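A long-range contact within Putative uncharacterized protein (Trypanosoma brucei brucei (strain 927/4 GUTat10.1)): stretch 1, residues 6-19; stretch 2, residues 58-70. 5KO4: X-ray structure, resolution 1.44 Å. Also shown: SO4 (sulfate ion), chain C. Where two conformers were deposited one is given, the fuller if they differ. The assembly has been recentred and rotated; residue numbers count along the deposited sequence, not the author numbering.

Stretch 1, residues 6-19: SFYKQCRSILHVVM
Stretch 2 58-70: EYTSPSAFINDMR

Two helices, residues 8-19 and 62-70, run side by side in nearly the same direction, their axes 13° apart and 10.7 Å at closest approach. Phe 7 and Ser 61 occupy the N-cap positions. The CA atoms pair as Phe 7 with Pro 62 (6.2 Å), Cys 11 with Phe 65 (7.2 Å) and Leu 15 with Met 69 (8.3 Å), so each step of about one helical turn widens the gap. Together the stretches bury 526 Å².

Phe 65 gives up the most surface. Its CB points toward the first helix, and chi1 168° (t) with chi2 80° lays the ring against Cys 11, whose CA-to-CB bond points toward the second stretch and sets CB over one face, 3.6 Å from the ring centroid of Phe 65, a CH-pi contact; the m rotamer (chi1 -67°) then directs SG, which lies 3.3 Å from Phe 65 CD2 in an oblique sulfur-aromatic contact. The small cysteine lets the flat ring come this near. At the ring edge, Leu 15 CB is 4.2 Å from Phe 65 CZ.

Phe 7, phi/psi -152/-16, chi1 61° (p) and chi2 -84°, covers the start of the second helix. Proline, well suited to a helix's first turn, presents polarised C-H groups to the pi cloud: Pro 62 CD sits 3.9 Å from the Phe 7 ring centroid, over its face. Phe 7 CZ also reaches Ser 61 N at 3.4 Å. Beside it, Tyr 8 (chi1 -95°, between wells; chi2 73°) donates a short hydrogen bond from OH to Tyr 59 O, 2.5 Å, engaging a carbonyl in the loop preceding the helix.

Farther along, flexible Met 69, with all three chi angles m, bridges the wider gap: its SD lies 3.9 Å from Leu 15 CD1 and its CE 3.8 Å from Val 18 CG2, apolar contacts between buried side chains.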

# COMPACT_ATOMS: atom_id res chain seq x y z
N SER A 6 20.42 23.31 -19.47
CA SER A 6 19.61 23.45 -18.27
C SER A 6 18.58 22.34 -18.18
O SER A 6 18.22 21.74 -19.18
CB SER A 6 18.93 24.81 -18.23
OG SER A 6 18.11 25.03 -19.36
N PHE A 7 18.14 22.03 -16.96
CA PHE A 7 17.23 20.90 -16.79
C PHE A 7 16.29 21.01 -15.58
O PHE A 7 15.34 20.24 -15.52
CB PHE A 7 18.05 19.60 -16.67
CG PHE A 7 18.98 19.57 -15.48
CD1 PHE A 7 20.24 20.14 -15.55
CD2 PHE A 7 18.62 18.92 -14.31
CE1 PHE A 7 21.10 20.10 -14.45
CE2 PHE A 7 19.48 18.89 -13.22
CZ PHE A 7 20.70 19.50 -13.29
N TYR A 8 16.52 21.90 -14.59
CA TYR A 8 15.67 21.91 -13.40
C TYR A 8 14.20 22.21 -13.73
O TYR A 8 13.30 21.60 -13.14
CB TYR A 8 16.17 22.92 -12.36
CG TYR A 8 17.06 22.28 -11.32
CD1 TYR A 8 18.35 21.89 -11.64
CD2 TYR A 8 16.58 21.97 -10.06
CE1 TYR A 8 19.17 21.28 -10.69
CE2 TYR A 8 17.38 21.34 -9.11
CZ TYR A 8 18.67 20.98 -9.44
OH TYR A 8 19.44 20.36 -8.48
N LYS A 9 13.95 23.15 -14.63
CA LYS A 9 12.60 23.49 -15.02
C LYS A 9 11.85 22.24 -15.50
O LYS A 9 10.72 22.00 -15.09
CB LYS A 9 12.62 24.57 -16.12
CG LYS A 9 11.24 24.97 -16.61
CD LYS A 9 11.34 26.06 -17.65
CE LYS A 9 10.00 26.34 -18.30
NZ LYS A 9 10.08 27.48 -19.24
N GLN A 10 12.51 21.43 -16.33
CA GLN A 10 11.88 20.25 -16.90
C GLN A 10 11.73 19.16 -15.84
O GLN A 10 10.71 18.48 -15.82
CB GLN A 10 12.68 19.72 -18.09
CG GLN A 10 12.60 20.64 -19.33
CD GLN A 10 13.41 21.91 -19.19
OE1 GLN A 10 14.46 21.92 -18.57
NE2 GLN A 10 12.94 23.00 -19.76
N CYS A 11 12.71 19.00 -14.95
CA CYS A 11 12.57 17.99 -13.92
C CYS A 11 11.42 18.33 -12.99
O CYS A 11 10.64 17.45 -12.62
CB CYS A 11 13.87 17.84 -13.14
SG CYS A 11 15.24 17.17 -14.12
N ARG A 12 11.29 19.60 -12.61
CA ARG A 12 10.18 20.01 -11.77
C ARG A 12 8.84 19.71 -12.47
O ARG A 12 7.91 19.20 -11.83
CB ARG A 12 10.25 21.51 -11.48
CG ARG A 12 9.11 21.98 -10.60
CD ARG A 12 9.14 23.48 -10.36
NE ARG A 12 10.36 23.88 -9.69
CZ ARG A 12 10.57 23.77 -8.38
NH1 ARG A 12 9.64 23.26 -7.58
NH2 ARG A 12 11.72 24.18 -7.85
N SER A 13 8.71 20.03 -13.76
CA SER A 13 7.44 19.80 -14.44
C SER A 13 7.14 18.29 -14.56
O SER A 13 6.00 17.89 -14.35
CB SER A 13 7.42 20.47 -15.81
OG SER A 13 8.28 19.86 -16.76
N ILE A 14 8.16 17.45 -14.80
CA ILE A 14 7.94 16.01 -14.91
C ILE A 14 7.52 15.45 -13.55
O ILE A 14 6.59 14.65 -13.47
CB ILE A 14 9.18 15.28 -15.46
CG1 ILE A 14 9.43 15.72 -16.93
CG2 ILE A 14 8.99 13.76 -15.38
CD1 ILE A 14 10.78 15.37 -17.46
N LEU A 15 8.16 15.90 -12.48
CA LEU A 15 7.76 15.46 -11.16
C LEU A 15 6.31 15.89 -10.86
O LEU A 15 5.55 15.11 -10.27
CB LEU A 15 8.71 16.02 -10.10
CG LEU A 15 8.41 15.62 -8.65
CD1 LEU A 15 8.44 14.09 -8.46
CD2 LEU A 15 9.39 16.28 -7.70
N HIS A 16 5.91 17.10 -11.26
CA HIS A 16 4.54 17.55 -11.05
C HIS A 16 3.55 16.65 -11.80
O HIS A 16 2.51 16.29 -11.24
CB HIS A 16 4.38 19.00 -11.51
CG HIS A 16 3.02 19.56 -11.26
ND1 HIS A 16 2.70 20.14 -10.05
CD2 HIS A 16 1.96 19.65 -12.09
CE1 HIS A 16 1.44 20.56 -10.17
NE2 HIS A 16 0.96 20.28 -11.38
N VAL A 17 3.87 16.26 -13.03
CA VAL A 17 2.99 15.38 -13.81
C VAL A 17 2.83 14.05 -13.08
O VAL A 17 1.71 13.57 -12.89
CB VAL A 17 3.54 15.18 -15.25
CG1 VAL A 17 2.81 14.05 -15.97
CG2 VAL A 17 3.44 16.47 -16.05
N VAL A 18 3.94 13.46 -12.65
CA VAL A 18 3.91 12.17 -11.98
C VAL A 18 3.13 12.25 -10.67
O VAL A 18 2.33 11.35 -10.38
CB VAL A 18 5.37 11.70 -11.76
CG1 VAL A 18 5.47 10.64 -10.70
CG2 VAL A 18 5.99 11.25 -13.09
N MET A 19 3.33 13.30 -9.87
CA MET A 19 2.62 13.40 -8.60
C MET A 19 1.12 13.60 -8.83
O MET A 19 0.33 13.05 -8.06
CB MET A 19 3.21 14.51 -7.75
CG MET A 19 4.58 14.12 -7.25
SD MET A 19 5.45 15.31 -6.24
CE MET A 19 4.42 15.31 -4.85
N GLU A 58 20.16 19.09 -5.05
CA GLU A 58 21.00 17.90 -4.88
C GLU A 58 21.28 17.21 -6.25
O GLU A 58 22.15 16.35 -6.32
CB GLU A 58 20.36 16.92 -3.91
CG GLU A 58 20.26 17.45 -2.48
CD GLU A 58 19.76 16.41 -1.48
OE1 GLU A 58 19.95 15.21 -1.75
OE2 GLU A 58 19.08 16.79 -0.49
N TYR A 59 20.55 17.59 -7.31
CA TYR A 59 20.76 17.04 -8.65
C TYR A 59 21.68 17.96 -9.44
O TYR A 59 21.43 19.17 -9.53
CB TYR A 59 19.42 16.88 -9.36
CG TYR A 59 18.51 15.92 -8.63
CD1 TYR A 59 18.88 14.60 -8.43
CD2 TYR A 59 17.25 16.32 -8.18
CE1 TYR A 59 18.06 13.71 -7.74
CE2 TYR A 59 16.43 15.44 -7.48
CZ TYR A 59 16.83 14.14 -7.26
OH TYR A 59 16.01 13.26 -6.60
N THR A 60 22.78 17.42 -9.95
CA THR A 60 23.72 18.21 -10.73
C THR A 60 23.64 17.87 -12.20
O THR A 60 24.29 18.52 -13.01
CB THR A 60 25.14 18.04 -10.22
OG1 THR A 60 25.56 16.69 -10.46
CG2 THR A 60 25.26 18.37 -8.75
N SER A 61 22.79 16.90 -12.56
CA SER A 61 22.56 16.55 -13.94
C SER A 61 21.22 15.87 -14.04
O SER A 61 20.70 15.35 -13.04
CB SER A 61 23.65 15.61 -14.44
OG SER A 61 23.42 14.30 -13.95
N PRO A 62 20.59 15.86 -15.22
CA PRO A 62 19.29 15.21 -15.33
C PRO A 62 19.34 13.70 -15.04
O PRO A 62 18.35 13.16 -14.56
CB PRO A 62 18.85 15.46 -16.77
CG PRO A 62 19.96 16.11 -17.44
CD PRO A 62 21.01 16.49 -16.49
N SER A 63 20.49 13.05 -15.31
CA SER A 63 20.62 11.61 -15.08
C SER A 63 20.39 11.24 -13.61
O SER A 63 19.81 10.20 -13.35
CB SER A 63 22.00 11.12 -15.51
OG SER A 63 22.10 9.71 -15.36
N ALA A 64 20.82 12.08 -12.66
CA ALA A 64 20.65 11.79 -11.24
C ALA A 64 19.18 11.89 -10.83
O ALA A 64 18.69 11.07 -10.05
CB ALA A 64 21.49 12.73 -10.41
N PHE A 65 18.45 12.86 -11.40
CA PHE A 65 17.01 12.98 -11.16
C PHE A 65 16.28 11.76 -11.76
O PHE A 65 15.45 11.14 -11.09
CB PHE A 65 16.50 14.28 -11.77
CG PHE A 65 15.00 14.39 -11.84
CD1 PHE A 65 14.26 14.74 -10.73
CD2 PHE A 65 14.33 14.14 -13.02
CE1 PHE A 65 12.87 14.84 -10.79
CE2 PHE A 65 12.95 14.29 -13.10
CZ PHE A 65 12.23 14.64 -11.99
N ILE A 66 16.63 11.39 -13.00
CA ILE A 66 16.04 10.24 -13.68
C ILE A 66 16.26 8.98 -12.85
O ILE A 66 15.34 8.18 -12.68
CB ILE A 66 16.61 10.09 -15.12
CG1 ILE A 66 16.04 11.21 -16.03
CG2 ILE A 66 16.32 8.70 -15.69
CD1 ILE A 66 16.82 11.42 -17.30
N ASN A 67 17.47 8.80 -12.31
CA ASN A 67 17.76 7.64 -11.49
C ASN A 67 16.80 7.53 -10.32
O ASN A 67 16.30 6.45 -10.04
CB ASN A 67 19.17 7.69 -10.98
CG ASN A 67 20.20 7.41 -12.03
OD1 ASN A 67 19.89 6.96 -13.13
ND2 ASN A 67 21.39 7.86 -11.79
N ASP A 68 16.58 8.64 -9.59
CA ASP A 68 15.69 8.57 -8.42
C ASP A 68 14.23 8.33 -8.82
O ASP A 68 13.52 7.57 -8.14
CB ASP A 68 15.78 9.84 -7.59
CG ASP A 68 17.03 9.94 -6.75
OD1 ASP A 68 17.81 8.95 -6.72
OD2 ASP A 68 17.26 11.01 -6.16
N MET A 69 13.78 8.92 -9.94
CA MET A 69 12.43 8.69 -10.42
C MET A 69 12.23 7.23 -10.80
O MET A 69 11.22 6.63 -10.42
CB MET A 69 12.16 9.58 -11.62
CG MET A 69 12.14 11.08 -11.30
SD MET A 69 10.66 11.59 -10.39
CE MET A 69 9.47 11.56 -11.70
N ARG A 70 13.19 6.65 -11.51
CA ARG A 70 13.12 5.25 -11.91
C ARG A 70 13.16 4.34 -10.69
O ARG A 70 12.54 3.27 -10.68
CB ARG A 70 14.28 4.91 -12.87
CG ARG A 70 14.09 5.49 -14.26
CD ARG A 70 15.30 5.29 -15.14
NE ARG A 70 15.05 5.78 -16.49
CZ ARG A 70 15.98 5.93 -17.43
NH1 ARG A 70 17.25 5.62 -17.17
NH2 ARG A 70 15.66 6.39 -18.63
S SO4 C . 16.39 26.19 -15.37
O1 SO4 C . 16.72 26.87 -16.64
O2 SO4 C . 15.21 26.86 -14.84
O3 SO4 C . 17.52 26.29 -14.48
O4 SO4 C . 16.11 24.77 -15.64